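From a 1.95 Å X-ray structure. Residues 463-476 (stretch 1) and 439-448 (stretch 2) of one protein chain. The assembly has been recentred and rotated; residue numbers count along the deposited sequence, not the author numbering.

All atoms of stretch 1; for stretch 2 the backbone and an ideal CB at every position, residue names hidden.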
# COMPACT_ATOMS: atom_id res chain seq x y z
N LEU A 463 28.21 -16.60 7.24
CA LEU A 463 27.53 -15.31 7.18
C LEU A 463 27.83 -14.49 8.43
O LEU A 463 28.20 -13.33 8.34
CB LEU A 463 26.02 -15.50 7.04
CG LEU A 463 25.16 -14.22 7.07
CD1 LEU A 463 25.54 -13.32 5.89
CD2 LEU A 463 23.67 -14.56 7.02
N ASP A 464 27.67 -15.09 9.60
CA ASP A 464 27.90 -14.36 10.84
C ASP A 464 29.33 -13.86 10.98
O ASP A 464 29.56 -12.73 11.44
CB ASP A 464 27.50 -15.22 12.05
CG ASP A 464 26.01 -15.56 12.05
OD1 ASP A 464 25.20 -14.77 11.51
OD2 ASP A 464 25.63 -16.61 12.62
N GLN A 465 30.30 -14.67 10.57
CA GLN A 465 31.70 -14.27 10.64
C GLN A 465 31.95 -13.06 9.75
O GLN A 465 32.63 -12.11 10.15
CB GLN A 465 32.61 -15.43 10.24
CG GLN A 465 32.85 -16.44 11.36
CD GLN A 465 33.36 -17.78 10.85
OE1 GLN A 465 34.30 -17.84 10.06
NE2 GLN A 465 32.74 -18.86 11.31
N LYS A 466 31.40 -13.09 8.54
CA LYS A 466 31.57 -11.99 7.59
C LYS A 466 30.92 -10.74 8.16
O LYS A 466 31.46 -9.64 8.03
CB LYS A 466 30.92 -12.35 6.25
CG LYS A 466 30.96 -11.23 5.22
CD LYS A 466 32.36 -10.98 4.69
CE LYS A 466 32.34 -9.97 3.55
NZ LYS A 466 33.69 -9.76 2.95
N VAL A 467 29.76 -10.90 8.78
CA VAL A 467 29.05 -9.77 9.38
C VAL A 467 29.93 -9.10 10.43
O VAL A 467 30.03 -7.87 10.48
CB VAL A 467 27.72 -10.22 10.04
CG1 VAL A 467 27.14 -9.08 10.88
CG2 VAL A 467 26.71 -10.64 8.97
N ILE A 468 30.56 -9.92 11.26
CA ILE A 468 31.44 -9.42 12.32
C ILE A 468 32.59 -8.63 11.71
O ILE A 468 32.90 -7.52 12.15
CB ILE A 468 31.98 -10.61 13.16
CG1 ILE A 468 30.83 -11.23 13.97
CG2 ILE A 468 33.12 -10.15 14.06
CD1 ILE A 468 31.22 -12.45 14.76
N VAL A 469 33.22 -9.20 10.68
CA VAL A 469 34.32 -8.55 9.99
C VAL A 469 33.91 -7.17 9.45
O VAL A 469 34.66 -6.20 9.58
CB VAL A 469 34.83 -9.43 8.81
CG1 VAL A 469 35.71 -8.61 7.86
CG2 VAL A 469 35.63 -10.61 9.36
N LEU A 470 32.72 -7.09 8.87
CA LEU A 470 32.23 -5.83 8.31
C LEU A 470 31.83 -4.80 9.36
O LEU A 470 32.05 -3.61 9.18
CB LEU A 470 31.04 -6.09 7.36
CG LEU A 470 31.40 -6.99 6.16
CD1 LEU A 470 30.17 -7.25 5.30
CD2 LEU A 470 32.50 -6.33 5.34
N ARG A 471 31.24 -5.27 10.47
CA ARG A 471 30.85 -4.36 11.54
C ARG A 471 32.12 -3.69 12.05
O ARG A 471 32.13 -2.50 12.36
CB ARG A 471 30.19 -5.10 12.71
CG ARG A 471 28.77 -5.60 12.44
CD ARG A 471 28.11 -6.07 13.74
NE ARG A 471 27.93 -4.96 14.67
CZ ARG A 471 27.43 -5.07 15.91
NH1 ARG A 471 27.07 -6.25 16.38
NH2 ARG A 471 27.30 -3.98 16.66
N LYS A 472 33.19 -4.47 12.14
CA LYS A 472 34.47 -3.95 12.62
C LYS A 472 34.99 -2.86 11.70
O LYS A 472 35.44 -1.81 12.16
CB LYS A 472 35.48 -5.09 12.73
CG LYS A 472 35.31 -5.94 13.98
CD LYS A 472 36.16 -7.20 13.92
CE LYS A 472 36.41 -7.80 15.30
NZ LYS A 472 35.16 -8.14 16.03
N ILE A 473 34.91 -3.10 10.39
CA ILE A 473 35.36 -2.12 9.42
C ILE A 473 34.49 -0.86 9.48
O ILE A 473 35.00 0.26 9.47
CB ILE A 473 35.31 -2.70 7.99
CG1 ILE A 473 36.32 -3.84 7.88
CG2 ILE A 473 35.59 -1.60 6.97
CD1 ILE A 473 36.28 -4.57 6.55
N ILE A 474 33.18 -1.06 9.56
CA ILE A 474 32.24 0.06 9.63
C ILE A 474 32.50 0.95 10.83
O ILE A 474 32.44 2.17 10.73
CB ILE A 474 30.77 -0.43 9.74
CG1 ILE A 474 30.32 -1.07 8.43
CG2 ILE A 474 29.87 0.75 10.10
CD1 ILE A 474 28.90 -1.60 8.47
N ARG A 475 32.78 0.35 11.98
CA ARG A 475 33.00 1.15 13.17
C ARG A 475 34.32 1.91 13.15
O ARG A 475 34.40 3.03 13.64
CB ARG A 475 32.93 0.29 14.43
CG ARG A 475 32.82 1.13 15.69
CD ARG A 475 32.44 0.31 16.88
NE ARG A 475 31.19 -0.42 16.65
CZ ARG A 475 30.65 -1.23 17.55
NH1 ARG A 475 31.25 -1.40 18.72
NH2 ARG A 475 29.54 -1.89 17.27
N GLU A 476 35.35 1.31 12.56
CA GLU A 476 36.65 1.96 12.51
C GLU A 476 36.86 2.89 11.33
O GLU A 476 37.32 4.02 11.50
CB GLU A 476 37.76 0.90 12.54
CG GLU A 476 39.16 1.46 12.41
CD GLU A 476 40.23 0.43 12.71
OE1 GLU A 476 40.28 -0.06 13.86
OE2 GLU A 476 41.02 0.10 11.79
N UNK A 439 23.07 -2.37 21.56
CA UNK A 439 24.00 -1.32 21.95
C UNK A 439 25.32 -1.81 22.52
O UNK A 439 26.21 -1.01 22.81
CB UNK A 439 23.33 -0.41 22.98
N UNK A 440 25.46 -3.13 22.68
CA UNK A 440 26.70 -3.69 23.20
C UNK A 440 27.87 -3.13 22.40
O UNK A 440 27.72 -2.76 21.23
CB UNK A 440 26.68 -5.22 23.14
N UNK A 441 29.04 -3.05 23.02
CA UNK A 441 30.21 -2.52 22.33
C UNK A 441 30.95 -3.57 21.53
O UNK A 441 31.81 -3.24 20.72
CB UNK A 441 31.17 -1.88 23.34
N UNK A 442 30.62 -4.84 21.76
CA UNK A 442 31.27 -5.91 21.01
C UNK A 442 30.69 -5.92 19.61
O UNK A 442 29.98 -4.99 19.21
CB UNK A 442 31.09 -7.27 21.69
N UNK A 443 30.97 -6.98 18.86
CA UNK A 443 30.49 -7.10 17.50
C UNK A 443 29.77 -8.42 17.26
O UNK A 443 29.49 -8.77 16.11
CB UNK A 443 31.66 -6.96 16.52
N UNK A 444 29.48 -9.15 18.33
CA UNK A 444 28.83 -10.46 18.21
C UNK A 444 27.45 -10.56 18.86
O UNK A 444 26.57 -11.23 18.33
CB UNK A 444 29.74 -11.53 18.83
N UNK A 445 27.28 -9.91 20.00
CA UNK A 445 26.02 -9.97 20.73
C UNK A 445 24.75 -9.72 19.94
O UNK A 445 23.82 -10.53 20.01
CB UNK A 445 26.07 -8.95 21.87
N UNK A 446 24.69 -8.62 19.19
CA UNK A 446 23.48 -8.30 18.44
C UNK A 446 23.13 -9.26 17.30
O UNK A 446 22.09 -9.12 16.67
CB UNK A 446 23.62 -6.89 17.86
N UNK A 447 23.98 -10.25 17.05
CA UNK A 447 23.68 -11.23 16.01
C UNK A 447 22.51 -12.08 16.50
O UNK A 447 21.81 -12.73 15.72
CB UNK A 447 24.90 -12.09 15.68
N UNK A 448 22.28 -12.06 17.81
CA UNK A 448 21.18 -12.82 18.41
C UNK A 448 19.83 -12.11 18.33
O UNK A 448 18.82 -12.68 18.73
CB UNK A 448 21.50 -13.12 19.88

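Stretch 1 is a continuous helix; Asp464, Val467, Arg471 and Arg475 point toward stretch 2, and the ends of Ile468 and Lys472 also come nearer. Position 439 points its CA-to-CB bond away from this helix, with nothing of stretch 1 near its ideal CB. Almost any hydrophilic side chain would serve; it is Lys439. Position 440 points sideways, with nothing of stretch 1 within 5.5 Å of its ideal CB, and places no demand on size; the residue is Ala440.

At position 441 the CB points away, while the backbone carbonyl meets Arg475. A polar or acidic residue would suit the setting. It is Asp441, whose O accepts a weak hydrogen bond from Arg475 NH1 (2.8 Å), near the plane of the guanidinium.

Position 442 also points away, and its extended backbone precedes a turn whose amides at 444 and 445 could be met by a short side-chain acceptor. Asp, Asn, Ser or Thr would fit. The deposited Asp442, with chi1 in p, folds back so that its OD1 accepts from the N of 444 and the N of 445, both at 2.8 Å. OD1 also accepts from a water that in turn accepts from Arg471 NH1.

Position 443 has its CA 5.8 Å from Ile468 CA, and its ideal CB is 3.7 Å from Lys472 NZ, 4.3 Å from Ile468 CG2 and 4.5 Å from Arg471 CB. Alkyl chains and two guanidinium groups invite a large apolar or aromatic side chain; Leu, Met, Tyr or Phe are plausible. Phe443 leaves sideways, but its ring reaches the helix. Lys472 CG sits over the ring face, 3.8 Å from the centroid, a CH-pi contact, while Phe443 CE1 lies 3.2 Å from Arg475 CZ, over one face of that guanidinium.

Position 444 points away, yet its ideal CB is 4.4 Å from Ile468 CD1, so a long chain with an aliphatic stem and a polar end would suit. Glu444 brings CG to 3.6 Å from Ile468 CD1.

Position 445 faces sideways, out of contact, and a small polar residue is reasonable; Ser445 donates from OG to Asp442 OD2 (2.5 Å).

Position 446 points toward the helix, its ideal CB 3.8 Å from Arg471 NH1. That favours a small side chain, preferably with an oxygen. Ser446 places OG 2.6 Å from Arg471 NH1.

Position 447 points toward Asp464, Val467 and Ile468, a setting for Leu, Ile or Met. Leu447 packs CD2 on Val467 CG1 (3.8 Å) and CD1 on Ile468 CG1 (3.9 Å).

Position 448 is out of reach; it is Lys448.

Stretch 2 (439-448) KADDFESSLK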
# COMPACT_ATOMS: atom_id res chain seq x y z
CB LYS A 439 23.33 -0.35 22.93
CG LYS A 439 22.12 0.36 22.34
CD LYS A 439 21.59 1.43 23.27
CE LYS A 439 20.41 2.16 22.65
NZ LYS A 439 20.78 2.82 21.36
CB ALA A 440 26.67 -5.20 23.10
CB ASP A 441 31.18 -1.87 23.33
CG ASP A 441 30.64 -0.56 23.87
OD1 ASP A 441 30.18 0.27 23.06
OD2 ASP A 441 30.70 -0.36 25.11
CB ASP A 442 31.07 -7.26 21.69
CG ASP A 442 29.61 -7.66 21.78
OD1 ASP A 442 28.96 -7.77 20.72
OD2 ASP A 442 29.12 -7.87 22.91
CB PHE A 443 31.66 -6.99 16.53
CG PHE A 443 32.40 -5.69 16.61
CD1 PHE A 443 31.86 -4.53 16.06
CD2 PHE A 443 33.64 -5.62 17.24
CE1 PHE A 443 32.54 -3.32 16.13
CE2 PHE A 443 34.33 -4.41 17.32
CZ PHE A 443 33.78 -3.26 16.76
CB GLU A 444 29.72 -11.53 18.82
CG GLU A 444 31.13 -11.56 18.28
CD GLU A 444 32.04 -12.47 19.07
OE1 GLU A 444 31.72 -13.68 19.18
OE2 GLU A 444 33.07 -11.99 19.59
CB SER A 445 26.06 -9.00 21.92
OG SER A 445 27.07 -9.37 22.83
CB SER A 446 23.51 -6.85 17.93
OG SER A 446 24.67 -6.56 17.19
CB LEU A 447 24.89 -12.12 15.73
CG LEU A 447 26.02 -11.51 14.90
CD1 LEU A 447 27.20 -12.46 14.84
CD2 LEU A 447 25.51 -11.22 13.50
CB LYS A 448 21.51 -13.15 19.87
CG LYS A 448 22.84 -13.87 20.05
CD LYS A 448 23.19 -14.04 21.53
CE LYS A 448 23.43 -12.70 22.22
NZ LYS A 448 23.67 -12.88 23.67
O HOH W 1 26.79 -6.42 19.36
O HOH W 2 22.54 -13.90 13.13
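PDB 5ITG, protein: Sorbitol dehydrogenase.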